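Local structure of possible substrate binding protein of ABC transporter system (3N0X) at residues T39-D43 and G44-V48. The protein probably binds branched-chain amino acids or similar ligands for delivery to an ABC transporter. Sequence-based numbering, arbitrary orientation. Where two conformers were deposited one is given.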
ATOM      1  N   THR A  39      16.272  -6.479 -22.189  1.00 18.59           N
ATOM      2  CA  THR A  39      17.696  -6.814 -22.223  1.00 18.49           C
ATOM      3  C   THR A  39      18.256  -7.239 -20.871  1.00 18.91           C
ATOM      4  O   THR A  39      19.299  -7.898 -20.811  1.00 19.95           O
ATOM      5  CB  THR A  39      18.575  -5.656 -22.733  1.00 19.47           C
ATOM      6  OG1 THR A  39      18.627  -4.595 -21.769  1.00 20.12           O
ATOM      7  CG2 THR A  39      18.091  -5.159 -24.159  1.00 22.01           C
HETATM    8  N   MSE A  40      17.582  -6.851 -19.788  1.00 18.03           N
HETATM    9  CA  MSE A  40      18.124  -7.039 -18.435  1.00 19.83           C
HETATM   10  C   MSE A  40      19.554  -6.476 -18.282  1.00 20.54           C
HETATM   11  O   MSE A  40      20.364  -7.003 -17.531  1.00 20.43           O
HETATM   12  CB  MSE A  40      18.011  -8.515 -17.983  1.00 20.36           C
HETATM   13  CG  MSE A  40      16.588  -9.012 -17.815  1.00 20.80           C
HETATM   14 SE   MSE A  40      15.589  -8.056 -16.417  0.75 23.74          SE
HETATM   15  CE  MSE A  40      16.439  -8.786 -14.874  1.00 24.92           C
ATOM     16  N   THR A  41      19.862  -5.424 -19.031  1.00 20.65           N
ATOM     17  CA  THR A  41      21.121  -4.700 -18.882  0.50 22.58           C
ATOM     18  C   THR A  41      20.798  -3.232 -18.778  1.00 23.44           C
ATOM     19  O   THR A  41      19.852  -2.758 -19.402  1.00 22.13           O
ATOM     20  CB  THR A  41      22.099  -4.869 -20.062  0.50 24.13           C
ATOM     21  OG1 THR A  41      21.574  -4.217 -21.229  0.50 27.64           O
ATOM     22  CG2 THR A  41      22.350  -6.351 -20.345  0.50 24.57           C
ATOM     23  N   LEU A  42      21.608  -2.526 -17.991  1.00 23.89           N
ATOM     24  CA  LEU A  42      21.454  -1.106 -17.737  1.00 25.74           C
ATOM     25  C   LEU A  42      22.826  -0.453 -17.801  1.00 26.89           C
ATOM     26  O   LEU A  42      23.691  -0.762 -16.973  1.00 27.41           O
ATOM     27  CB  LEU A  42      20.851  -0.873 -16.337  1.00 25.72           C
ATOM     28  CG  LEU A  42      20.596   0.593 -15.965  1.00 27.40           C
ATOM     29  CD1 LEU A  42      19.519   1.217 -16.867  1.00 28.59           C
ATOM     30  CD2 LEU A  42      20.177   0.653 -14.483  1.00 26.61           C
ATOM     31  N   ASP A  43      23.018   0.434 -18.773  1.00 30.52           N
ATOM     32  CA  ASP A  43      24.299   1.137 -18.943  1.00 32.76           C
ATOM     33  C   ASP A  43      25.455   0.118 -18.923  1.00 33.93           C
ATOM     34  O   ASP A  43      26.448   0.322 -18.223  1.00 34.41           O
ATOM     35  CB  ASP A  43      24.485   2.182 -17.829  1.00 33.59           C
ATOM     36  CG  ASP A  43      23.451   3.298 -17.891  1.00 38.22           C
ATOM     37  OD1 ASP A  43      22.896   3.556 -18.981  1.00 46.25           O
ATOM     38  OD2 ASP A  43      23.200   3.937 -16.846  1.00 44.88           O
ATOM     39  N   GLY A  44      25.283  -0.996 -19.637  1.00 34.24           N
ATOM     40  CA  GLY A  44      26.318  -2.037 -19.723  1.00 35.87           C
ATOM     41  C   GLY A  44      26.350  -3.079 -18.606  1.00 36.64           C
ATOM     42  O   GLY A  44      27.040  -4.104 -18.718  1.00 36.89           O
ATOM     43  N   ARG A  45      25.631  -2.832 -17.512  1.00 34.12           N
ATOM     44  CA  ARG A  45      25.632  -3.758 -16.395  1.00 33.62           C
ATOM     45  C   ARG A  45      24.515  -4.764 -16.577  1.00 29.37           C
ATOM     46  O   ARG A  45      23.368  -4.370 -16.764  1.00 26.52           O
ATOM     47  CB  ARG A  45      25.376  -3.011 -15.063  1.00 35.14           C
ATOM     48  CG  ARG A  45      26.346  -1.853 -14.691  1.00 44.80           C
ATOM     49  CD  ARG A  45      26.040  -1.323 -13.235  1.00 51.27           C
ATOM     50  NE  ARG A  45      26.668  -0.023 -12.914  1.00 56.48           N
ATOM     51  CZ  ARG A  45      26.259   1.159 -13.390  1.00 54.74           C
ATOM     52  NH1 ARG A  45      25.229   1.240 -14.233  1.00 56.60           N
ATOM     53  NH2 ARG A  45      26.886   2.269 -13.036  1.00 54.01           N
ATOM     54  N   LYS A  46      24.826  -6.048 -16.470  1.00 26.17           N
ATOM     55  CA  LYS A  46      23.794  -7.077 -16.466  0.60 25.82           C
ATOM     56  C   LYS A  46      23.085  -7.025 -15.108  1.00 24.51           C
ATOM     57  O   LYS A  46      23.726  -6.942 -14.071  1.00 24.85           O
ATOM     58  CB  LYS A  46      24.378  -8.469 -16.730  0.60 27.48           C
ATOM     59  CG  LYS A  46      23.467  -9.701 -16.393  0.60 25.87           C
ATOM     60  CD  LYS A  46      22.131  -9.806 -17.113  0.60 27.81           C
ATOM     61  CE  LYS A  46      22.211  -9.436 -18.585  0.60 20.57           C
ATOM     62  NZ  LYS A  46      20.980  -9.742 -19.334  0.60 32.03           N
ATOM     63  N   ILE A  47      21.763  -7.044 -15.131  1.00 21.07           N
ATOM     64  CA  ILE A  47      20.982  -7.008 -13.869  1.00 20.33           C
ATOM     65  C   ILE A  47      20.749  -8.435 -13.412  1.00 22.31           C
ATOM     66  O   ILE A  47      20.244  -9.238 -14.168  1.00 23.95           O
ATOM     67  CB  ILE A  47      19.634  -6.301 -14.034  1.00 18.61           C
ATOM     68  CG1 ILE A  47      19.863  -4.907 -14.621  1.00 19.39           C
ATOM     69  CG2 ILE A  47      18.877  -6.273 -12.679  1.00 21.08           C
ATOM     70  CD1 ILE A  47      18.629  -4.060 -14.874  1.00 18.76           C
ATOM     71  N   VAL A  48      21.128  -8.724 -12.163  1.00 20.78           N
ATOM     72  CA  VAL A  48      20.939 -10.045 -11.556  1.00 21.82           C
ATOM     73  C   VAL A  48      20.140  -9.865 -10.268  1.00 20.36           C
ATOM     74  O   VAL A  48      20.479  -9.044  -9.430  1.00 20.99           O
ATOM     75  CB  VAL A  48      22.311 -10.727 -11.241  1.00 24.83           C
ATOM     76  CG1 VAL A  48      22.125 -12.070 -10.495  1.00 27.74           C
ATOM     77  CG2 VAL A  48      23.112 -10.901 -12.552  1.00 26.59           C
TER
HETATM   78  O   HOH W   1      23.038  -1.529 -21.449  1.00 37.82           O
HETATM   79  O   HOH W   2      24.285   3.660 -14.527  1.00 34.68           O
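Lys46, in one of its two modelled conformers, folds back over its own hairpin, bent at chi2 and chi3 (59° and 41°), and NZ bonds to Thr39 O at 2.9 Å, in the carbonyl plane. Thr41, also modelled twice, faces Lys46 as an antiparallel non-hydrogen-bonded pair, and in this state Lys46 CE passes Thr41 CG2 at 3.6 Å. Thr39 OG1 receives Thr41 N in an ST turn and also bonds to Thr36 O. Backbone bonds then zip the strands: Ile47 N to Met40 O, nearly straight at 175°, and Leu42 with Arg45 in both directions. On the face carrying Leu42, Ile47 CD1 touches Leu42 CB and Ile47 CG2 meets the selenomethionine methyl, Met40 CE, at 4.1 Å; helix 18-35 covers Met40 and Ile47. At the tip, water 2 lies at the edge of the Arg45 guanidinium, in its plane, bridging NH1 to Asp43 OD2 with 2.6 Å to each. Cutting Arg45 back to alanine would probably rob the water of its N-H donor and break this bridge, leaving Asp43 to its salt bridge with Lys303. Asp43 and Gly44, both at positive phi, form the type I' turn of a two-residue beta hairpin, whose strand 41-42 edges the mixed sheet of one lobe of this periplasmic-binding-protein fold.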